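Local coordinates for regulatory protein BlaR1 (Bacillus licheniformis, PDB 1NRF) that probably senses beta-lactam antibiotics outside the cell through acylation of a serine in this C-terminal sensor domain and relays the signal across the membrane, at residues Glu190-Arg195 with Lys254-Pro258. Residues are numbered along the deposited sequence; the frame is centred on the assembly and turned at random.
Sequences EESNGR and KGIYP
Arg-195 reaches across to the chain that follows helix 239-253, beginning at CB, 3.9 Å from Tyr-257 CD1. Its CG comes 4.0 Å from Ile-256 O. Arg-195 CD lies 3.5 Å from Pro-258 CD; the two side chains cross at about a right angle. NE comes near Ile-256 O, but the angle is too poor for a hydrogen bond, and CZ has the same oxygen as its nearest neighbour across the contact. The bond is made at the tip, where NH2 donates to Gly-255 O over 2.7 Å. That oxygen sits only 5° out of the guanidinium plane, the donor lies in the carbonyl plane, and the N-H...O angle of 144° shows a moderately bent bond. Bends at chi2 and chi3 turn the guanidinium toward this carbonyl.

Ser-192 and Arg-195 also close the two-residue turn of a beta-hairpin, pairing N to O in both directions. The hairpin joins strands 188-192 and 195-205 at one edge of the sheet of the penicillin-binding transpeptidase fold, and 254-258 is the last modelled piece of the chain, away from the presumed acylation serine, Ser-63.

Tyr-257 supplies the second arm. With CG anti to the backbone N (chi1 -167°), the ring is carried back to the hairpin although the CB bond points away from it, and Arg-195 O lies at the ring edge, near its plane, 3.7 Å from Tyr-257 CE1. Beyond it, the phenol OH receives a weak hydrogen bond from Ser-192 OG at 3.3 Å and also touches Glu-190 CB, while Val-219 and Leu-197 of the sheet adjoin the same side chain.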
ATOM      1  N   GLU A 190      -7.113  -4.246 -12.112  1.00 49.58           N
ATOM      2  CA  GLU A 190      -7.397  -4.565 -13.511  1.00 52.61           C
ATOM      3  C   GLU A 190      -6.806  -5.903 -13.944  1.00 54.30           C
ATOM      4  O   GLU A 190      -6.078  -6.554 -13.198  1.00 54.29           O
ATOM      5  CB  GLU A 190      -6.817  -3.492 -14.434  1.00 54.65           C
ATOM      6  CG  GLU A 190      -7.427  -2.120 -14.310  1.00 59.90           C
ATOM      7  CD  GLU A 190      -7.052  -1.212 -15.474  1.00 61.51           C
ATOM      8  OE1 GLU A 190      -7.331  -1.581 -16.636  1.00 63.42           O
ATOM      9  OE2 GLU A 190      -6.483  -0.130 -15.229  1.00 62.16           O
ATOM     10  N   GLU A 191      -7.122  -6.297 -15.172  1.00 56.67           N
ATOM     11  CA  GLU A 191      -6.599  -7.527 -15.743  1.00 59.21           C
ATOM     12  C   GLU A 191      -6.491  -7.343 -17.241  1.00 59.34           C
ATOM     13  O   GLU A 191      -7.501  -7.265 -17.927  1.00 60.05           O
ATOM     14  CB  GLU A 191      -7.512  -8.720 -15.460  1.00 61.19           C
ATOM     15  CG  GLU A 191      -6.850 -10.041 -15.847  1.00 65.35           C
ATOM     16  CD  GLU A 191      -7.793 -11.224 -15.818  1.00 67.13           C
ATOM     17  OE1 GLU A 191      -8.549 -11.362 -14.832  1.00 68.08           O
ATOM     18  OE2 GLU A 191      -7.765 -12.022 -16.783  1.00 68.66           O
ATOM     19  N   SER A 192      -5.266  -7.267 -17.745  1.00 60.75           N
ATOM     20  CA  SER A 192      -5.035  -7.095 -19.174  1.00 61.44           C
ATOM     21  C   SER A 192      -4.218  -8.263 -19.694  1.00 61.49           C
ATOM     22  O   SER A 192      -3.720  -9.062 -18.908  1.00 62.07           O
ATOM     23  CB  SER A 192      -4.295  -5.781 -19.440  1.00 62.30           C
ATOM     24  OG  SER A 192      -5.107  -4.665 -19.114  1.00 64.12           O
ATOM     25  N   ASN A 193      -4.085  -8.354 -21.017  1.00 61.21           N
ATOM     26  CA  ASN A 193      -3.330  -9.432 -21.662  1.00 60.88           C
ATOM     27  C   ASN A 193      -3.559 -10.757 -20.927  1.00 59.40           C
ATOM     28  O   ASN A 193      -4.472 -11.513 -21.265  1.00 60.28           O
ATOM     29  CB  ASN A 193      -1.831  -9.092 -21.695  1.00 60.45           C
ATOM     30  CG  ASN A 193      -1.527  -7.833 -22.511  1.00 60.48           C
ATOM     31  OD1 ASN A 193      -0.363  -7.505 -22.769  1.00 58.45           O
ATOM     32  ND2 ASN A 193      -2.574  -7.125 -22.917  1.00 59.88           N
ATOM     33  N   GLY A 194      -2.722 -11.024 -19.926  1.00 56.82           N
ATOM     34  CA  GLY A 194      -2.848 -12.230 -19.124  1.00 53.23           C
ATOM     35  C   GLY A 194      -2.333 -11.919 -17.727  1.00 50.71           C
ATOM     36  O   GLY A 194      -2.025 -12.813 -16.931  1.00 51.92           O
ATOM     37  N   ARG A 195      -2.251 -10.627 -17.433  1.00 46.49           N
ATOM     38  CA  ARG A 195      -1.747 -10.143 -16.159  1.00 41.85           C
ATOM     39  C   ARG A 195      -2.800  -9.451 -15.315  1.00 38.00           C
ATOM     40  O   ARG A 195      -3.651  -8.731 -15.835  1.00 38.27           O
ATOM     41  CB  ARG A 195      -0.603  -9.166 -16.407  1.00 42.76           C
ATOM     42  CG  ARG A 195       0.487  -9.706 -17.294  1.00 43.00           C
ATOM     43  CD  ARG A 195       0.576  -8.902 -18.575  1.00 44.36           C
ATOM     44  NE  ARG A 195       1.956  -8.556 -18.905  1.00 43.81           N
ATOM     45  CZ  ARG A 195       2.932  -9.439 -19.087  1.00 42.88           C
ATOM     46  NH1 ARG A 195       2.700 -10.737 -18.974  1.00 43.46           N
ATOM     47  NH2 ARG A 195       4.151  -9.018 -19.381  1.00 44.85           N
ATOM     48  N   LYS A 254       9.001  -1.802 -18.772  1.00 43.31           N
ATOM     49  CA  LYS A 254       9.718  -3.063 -18.690  1.00 41.38           C
ATOM     50  C   LYS A 254       8.799  -4.199 -19.103  1.00 40.13           C
ATOM     51  O   LYS A 254       9.053  -5.355 -18.794  1.00 40.02           O
ATOM     52  CB  LYS A 254      10.234  -3.297 -17.270  1.00 42.55           C
ATOM     53  CG  LYS A 254      11.086  -2.155 -16.735  1.00 43.75           C
ATOM     54  CD  LYS A 254      12.179  -2.648 -15.789  1.00 43.64           C
ATOM     55  CE  LYS A 254      13.265  -3.389 -16.560  1.00 44.30           C
ATOM     56  NZ  LYS A 254      14.407  -3.839 -15.714  1.00 40.55           N
ATOM     57  N   GLY A 255       7.718  -3.856 -19.795  1.00 38.83           N
ATOM     58  CA  GLY A 255       6.786  -4.862 -20.265  1.00 37.34           C
ATOM     59  C   GLY A 255       6.151  -5.761 -19.223  1.00 38.22           C
ATOM     60  O   GLY A 255       5.635  -6.817 -19.566  1.00 36.01           O
ATOM     61  N   ILE A 256       6.175  -5.358 -17.954  1.00 41.61           N
ATOM     62  CA  ILE A 256       5.568  -6.174 -16.893  1.00 41.39           C
ATOM     63  C   ILE A 256       4.048  -6.014 -16.854  1.00 41.20           C
ATOM     64  O   ILE A 256       3.325  -6.980 -16.622  1.00 42.85           O
ATOM     65  CB  ILE A 256       6.193  -5.847 -15.516  1.00 41.64           C
ATOM     66  CG1 ILE A 256       7.673  -6.261 -15.535  1.00 41.05           C
ATOM     67  CG2 ILE A 256       5.453  -6.591 -14.404  1.00 41.41           C
ATOM     68  CD1 ILE A 256       8.484  -5.790 -14.362  1.00 38.15           C
ATOM     69  N   TYR A 257       3.561  -4.801 -17.085  1.00 41.64           N
ATOM     70  CA  TYR A 257       2.122  -4.569 -17.117  1.00 42.66           C
ATOM     71  C   TYR A 257       1.774  -3.581 -18.233  1.00 45.31           C
ATOM     72  O   TYR A 257       2.109  -2.407 -18.153  1.00 44.39           O
ATOM     73  CB  TYR A 257       1.602  -4.040 -15.778  1.00 39.89           C
ATOM     74  CG  TYR A 257       0.097  -4.092 -15.722  1.00 37.97           C
ATOM     75  CD1 TYR A 257      -0.570  -5.320 -15.696  1.00 36.89           C
ATOM     76  CD2 TYR A 257      -0.670  -2.930 -15.818  1.00 38.51           C
ATOM     77  CE1 TYR A 257      -1.957  -5.397 -15.778  1.00 35.04           C
ATOM     78  CE2 TYR A 257      -2.071  -2.995 -15.905  1.00 36.24           C
ATOM     79  CZ  TYR A 257      -2.702  -4.237 -15.889  1.00 36.66           C
ATOM     80  OH  TYR A 257      -4.076  -4.328 -16.024  1.00 37.54           O
ATOM     81  N   PRO A 258       1.087  -4.058 -19.287  1.00 49.41           N
ATOM     82  CA  PRO A 258       0.654  -3.293 -20.468  1.00 52.09           C
ATOM     83  C   PRO A 258      -0.089  -1.981 -20.184  1.00 53.39           C
ATOM     84  O   PRO A 258      -0.575  -1.816 -19.046  1.00 54.30           O
ATOM     85  CB  PRO A 258      -0.233  -4.291 -21.210  1.00 52.52           C
ATOM     86  CG  PRO A 258       0.389  -5.606 -20.860  1.00 52.94           C
ATOM     87  CD  PRO A 258       0.627  -5.455 -19.385  1.00 51.79           C
TER